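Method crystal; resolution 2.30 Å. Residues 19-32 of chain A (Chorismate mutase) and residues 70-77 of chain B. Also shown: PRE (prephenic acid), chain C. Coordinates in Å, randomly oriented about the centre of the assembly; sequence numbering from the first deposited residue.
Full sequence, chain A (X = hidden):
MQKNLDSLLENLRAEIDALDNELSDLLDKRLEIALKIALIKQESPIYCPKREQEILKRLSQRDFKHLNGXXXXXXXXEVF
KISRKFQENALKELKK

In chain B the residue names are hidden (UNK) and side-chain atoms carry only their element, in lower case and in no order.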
# COMPACT_ATOMS: atom_id res chain seq x y z
N LEU A 19 10.61 -5.60 1.94
CA LEU A 19 9.18 -5.56 1.85
C LEU A 19 8.73 -4.32 1.17
O LEU A 19 7.92 -4.36 0.32
CB LEU A 19 8.62 -5.55 3.25
CG LEU A 19 7.15 -5.69 3.43
CD1 LEU A 19 6.84 -6.44 4.69
CD2 LEU A 19 6.65 -4.29 3.51
N ASP A 20 9.28 -3.21 1.57
CA ASP A 20 8.92 -1.93 1.01
C ASP A 20 9.32 -1.80 -0.44
O ASP A 20 8.61 -1.16 -1.20
CB ASP A 20 9.51 -0.78 1.82
CG ASP A 20 8.80 -0.57 3.12
OD1 ASP A 20 7.61 -1.00 3.25
OD2 ASP A 20 9.45 0.04 4.01
N ASN A 21 10.43 -2.43 -0.84
CA ASN A 21 10.80 -2.45 -2.29
C ASN A 21 9.71 -3.12 -3.11
O ASN A 21 9.25 -2.57 -4.11
CB ASN A 21 12.10 -3.20 -2.55
CG ASN A 21 13.33 -2.52 -1.94
OD1 ASN A 21 13.35 -1.31 -1.65
ND2 ASN A 21 14.36 -3.33 -1.71
N GLU A 22 9.29 -4.30 -2.66
CA GLU A 22 8.21 -5.05 -3.30
C GLU A 22 6.87 -4.30 -3.27
O GLU A 22 6.14 -4.31 -4.25
CB GLU A 22 8.07 -6.42 -2.64
CG GLU A 22 9.27 -7.33 -2.83
CD GLU A 22 9.13 -8.68 -2.14
OE1 GLU A 22 9.76 -8.90 -1.07
OE2 GLU A 22 8.40 -9.55 -2.67
N LEU A 23 6.52 -3.69 -2.14
CA LEU A 23 5.23 -3.02 -1.97
C LEU A 23 5.14 -1.83 -2.96
O LEU A 23 4.13 -1.60 -3.63
CB LEU A 23 5.13 -2.53 -0.53
CG LEU A 23 3.78 -2.36 0.16
CD1 LEU A 23 2.91 -3.62 0.13
CD2 LEU A 23 4.02 -1.94 1.59
N SER A 24 6.23 -1.08 -3.04
CA SER A 24 6.39 -0.04 -4.06
C SER A 24 6.32 -0.56 -5.50
O SER A 24 5.63 0.03 -6.34
CB SER A 24 7.73 0.66 -3.87
OG SER A 24 7.82 1.15 -2.55
N ASP A 25 7.07 -1.62 -5.78
CA ASP A 25 6.99 -2.23 -7.12
C ASP A 25 5.56 -2.67 -7.45
O ASP A 25 5.07 -2.40 -8.55
CB ASP A 25 7.97 -3.40 -7.28
CG ASP A 25 9.44 -2.94 -7.46
OD1 ASP A 25 9.68 -1.75 -7.75
OD2 ASP A 25 10.36 -3.77 -7.31
N LEU A 26 4.88 -3.30 -6.50
CA LEU A 26 3.49 -3.73 -6.72
C LEU A 26 2.55 -2.53 -6.94
O LEU A 26 1.65 -2.57 -7.77
CB LEU A 26 2.95 -4.58 -5.57
CG LEU A 26 3.40 -6.04 -5.44
CD1 LEU A 26 2.69 -6.67 -4.26
CD2 LEU A 26 3.13 -6.88 -6.69
N LEU A 27 2.78 -1.44 -6.23
CA LEU A 27 1.92 -0.25 -6.39
C LEU A 27 2.13 0.42 -7.75
O LEU A 27 1.19 0.89 -8.38
CB LEU A 27 2.15 0.74 -5.24
CG LEU A 27 1.34 2.03 -5.35
CD1 LEU A 27 -0.14 1.75 -5.13
CD2 LEU A 27 1.89 3.04 -4.34
N ASP A 28 3.37 0.44 -8.20
CA ASP A 28 3.71 0.92 -9.51
C ASP A 28 3.02 0.10 -10.62
O ASP A 28 2.52 0.64 -11.60
CB ASP A 28 5.23 0.90 -9.67
CG ASP A 28 5.73 1.85 -10.72
OD1 ASP A 28 5.17 2.95 -10.87
OD2 ASP A 28 6.69 1.48 -11.40
N LYS A 29 2.98 -1.21 -10.45
CA LYS A 29 2.33 -2.08 -11.43
C LYS A 29 0.82 -1.85 -11.42
O LYS A 29 0.13 -2.01 -12.44
CB LYS A 29 2.65 -3.55 -11.12
CG LYS A 29 3.96 -4.07 -11.72
CD LYS A 29 4.73 -4.98 -10.74
CE LYS A 29 5.64 -5.99 -11.44
NZ LYS A 29 4.93 -7.23 -11.91
N ARG A 30 0.29 -1.52 -10.25
CA ARG A 30 -1.15 -1.37 -10.08
C ARG A 30 -1.61 -0.05 -10.69
O ARG A 30 -2.74 0.03 -11.21
CB ARG A 30 -1.53 -1.45 -8.60
CG ARG A 30 -3.02 -1.59 -8.34
CD ARG A 30 -3.33 -1.28 -6.88
NE ARG A 30 -4.63 -1.79 -6.47
CZ ARG A 30 -5.78 -1.15 -6.69
NH1 ARG A 30 -5.82 0.03 -7.32
NH2 ARG A 30 -6.91 -1.71 -6.27
N LEU A 31 -0.73 0.96 -10.65
CA LEU A 31 -0.94 2.19 -11.41
C LEU A 31 -0.91 1.99 -12.92
O LEU A 31 -1.70 2.61 -13.63
CB LEU A 31 0.09 3.24 -11.01
CG LEU A 31 -0.09 3.75 -9.58
CD1 LEU A 31 0.83 4.93 -9.32
CD2 LEU A 31 -1.56 4.09 -9.27
N GLU A 32 -0.00 1.13 -13.40
CA GLU A 32 0.06 0.81 -14.83
C GLU A 32 -1.23 0.17 -15.33
O GLU A 32 -1.72 0.51 -16.40
CB GLU A 32 1.23 -0.15 -15.10
CG GLU A 32 1.19 -0.87 -16.44
CD GLU A 32 1.57 0.02 -17.62
OE1 GLU A 32 2.00 1.19 -17.42
OE2 GLU A 32 1.43 -0.48 -18.77
N UNK B 70 5.55 12.46 -4.54
CA UNK B 70 4.22 12.78 -4.03
C UNK B 70 3.41 11.50 -3.76
O UNK B 70 2.72 11.40 -2.74
c UNK B 70 3.68 15.07 -5.08
c UNK B 70 3.42 13.59 -5.04
o UNK B 70 3.29 16.45 -6.97
c UNK B 70 2.78 15.73 -6.09
o UNK B 70 1.56 15.50 -6.02
N UNK B 71 3.47 10.57 -4.70
CA UNK B 71 2.67 9.35 -4.64
C UNK B 71 3.18 8.42 -3.53
O UNK B 71 2.38 7.80 -2.84
c UNK B 71 2.69 8.59 -5.99
c UNK B 71 1.95 9.39 -7.07
c UNK B 71 2.07 7.21 -5.85
c UNK B 71 2.08 8.83 -8.48
N UNK B 72 4.50 8.34 -3.37
CA UNK B 72 5.13 7.57 -2.29
C UNK B 72 4.81 8.18 -0.93
O UNK B 72 4.47 7.44 -0.00
c UNK B 72 8.53 6.65 -3.98
c UNK B 72 7.03 4.99 -2.90
c UNK B 72 6.64 7.44 -2.47
c UNK B 72 7.12 6.38 -3.47
N UNK B 73 4.90 9.50 -0.84
CA UNK B 73 4.61 10.21 0.40
C UNK B 73 3.17 9.92 0.84
O UNK B 73 2.94 9.56 1.98
o UNK B 73 6.23 12.03 0.06
c UNK B 73 4.37 12.49 1.50
c UNK B 73 4.84 11.75 0.25
N UNK B 74 2.21 10.01 -0.06
CA UNK B 74 0.84 9.69 0.28
C UNK B 74 0.68 8.23 0.66
O UNK B 74 0.14 7.90 1.72
N UNK B 75 1.14 7.35 -0.20
CA UNK B 75 1.11 5.94 0.11
C UNK B 75 1.67 5.63 1.53
O UNK B 75 1.01 4.98 2.36
c UNK B 75 0.30 1.71 -0.93
c UNK B 75 1.39 0.90 -0.64
c UNK B 75 0.47 3.09 -1.01
c UNK B 75 1.88 5.16 -0.94
c UNK B 75 1.71 3.67 -0.82
c UNK B 75 2.79 2.85 -0.53
c UNK B 75 2.63 1.49 -0.43
N UNK B 76 2.90 6.08 1.79
CA UNK B 76 3.57 5.68 3.01
C UNK B 76 3.11 6.43 4.22
O UNK B 76 3.25 5.94 5.30
o UNK B 76 6.82 0.65 1.03
c UNK B 76 5.74 3.28 3.24
c UNK B 76 6.16 2.05 2.80
c UNK B 76 5.84 4.13 1.02
c UNK B 76 5.60 4.35 2.37
c UNK B 76 6.42 1.88 1.47
c UNK B 76 6.26 2.90 0.57
c UNK B 76 5.10 5.69 2.87
N UNK B 77 2.54 7.61 4.04
CA UNK B 77 1.95 8.31 5.18
C UNK B 77 0.92 7.39 5.82
O UNK B 77 0.89 7.22 7.03
c UNK B 77 1.31 9.68 4.81
c UNK B 77 0.57 10.25 6.04
o UNK B 77 2.34 10.62 4.41
C1 PRE C . -9.98 1.61 -9.43
C2 PRE C . -9.82 3.09 -9.56
C3 PRE C . -10.85 3.94 -9.47
C4 PRE C . -12.27 3.48 -9.25
O4 PRE C . -12.84 4.17 -8.12
C5 PRE C . -12.41 1.99 -9.06
C6 PRE C . -11.37 1.15 -9.15
C7 PRE C . -8.99 1.04 -8.46
O71 PRE C . -8.09 1.76 -7.99
O72 PRE C . -9.09 -0.18 -8.19
C8 PRE C . -9.60 1.04 -10.80
C1' PRE C . -10.68 1.28 -11.82
O1' PRE C . -10.74 2.33 -12.43
C2' PRE C . -11.69 0.26 -12.09
O'L PRE C . -12.71 0.61 -12.73
O'M PRE C . -11.52 -0.91 -11.68

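Position 70 of chain B carries three side-chain carbons in an unbranched run, the third bearing two oxygens. This is a carboxylate on a two-methylene stem, and it is out of reach of the chain A stretch. The residue is Glu70(B).

At position 71 there are four carbons, forked at the first, with one arm two carbons long. The end of the longer arm reaches Leu31(A) CD1, and the one-carbon arm reaches Leu27(A) CD2. Branching at CB with unequal arms and no heteroatom identifies isoleucine. In Ile71(B), CD1 lies 4.2 Å from Leu31(A) CD1, and CG2 lies 4.4 Å from Leu27(A) CD2.

Position 72 also has four carbons, but the fork comes at the second. Its CA-to-CB bond runs sideways to the chain A helix, yet the end of the side chain comes nearer, bringing a terminal carbon close to Ser24(A) OG. The late fork is the pattern of leucine, and Leu72(B) CD2 lies 3.9 Å from Ser24(A) OG.

Position 73 shows one carbon that carries an oxygen and a second carbon, a small forked side chain out of reach of the chain A stretch. It is Thr73(B).

No side-chain atom follows CA at position 74, so the residue is Gly74(B). Nothing of the chain A stretch lies close to it.

Position 75 has one carbon leading into a ring of six carbons with no oxygen attached, and its CA-to-CB bond points toward chain A. Leu27(A) CD2 sits over one face of the ring, and Leu23(A) CG lies at its edge. This is Phe75(B). Leu27(A) CD2 is 3.7 Å from the centroid of the Phe75(B) ring and 18° off the normal, the geometry of a CH-pi contact, while Leu23(A) CG is 4.1 Å from Phe75(B) CE2.

The same ring recurs at position 76, now bearing one oxygen, which lies 2.9 Å from Asp20(A) OD1. A six-carbon ring with a single hydroxyl is tyrosine. Tyr76(B) OH donates a weak hydrogen bond to that carboxylate oxygen, and it also lies 3.9 Å from Leu23(A) CD2.

Position 77 repeats the small fork of one carbon carrying an oxygen and a carbon, again out of reach of the chain A stretch. Thr77(B) turns its hydroxyl back on its own helix, where OG1 donates to Thr73(B) O at 2.7 Å.

The two helices cross at 118°, with a closest axial approach of 12.0 Å, and the contact between these stretches is made by side chains. Ile71(B) and Phe75(B), one helical turn apart, pack against Leu23(A), Leu27(A) and Leu31(A), which are themselves spaced four residues apart. Beside this apolar strip, Tyr76(B) extends its phenol to Asp20(A), adding one weak hydrogen bond at the edge of the apolar strip. Ser24(A) stays close to its own backbone, its OG donating to Asp20(A) O at 2.8 Å. Arg30(A) faces a different task: NH1 donates to prephenate O71 at 2.9 Å and NH2 to prephenate O72 at 3.3 Å, gripping one carboxylate of the chorismate mutase product while its neighbours Leu27(A) and Leu31(A) pack against chain B.

Chain B (70-77) EILTGFYT
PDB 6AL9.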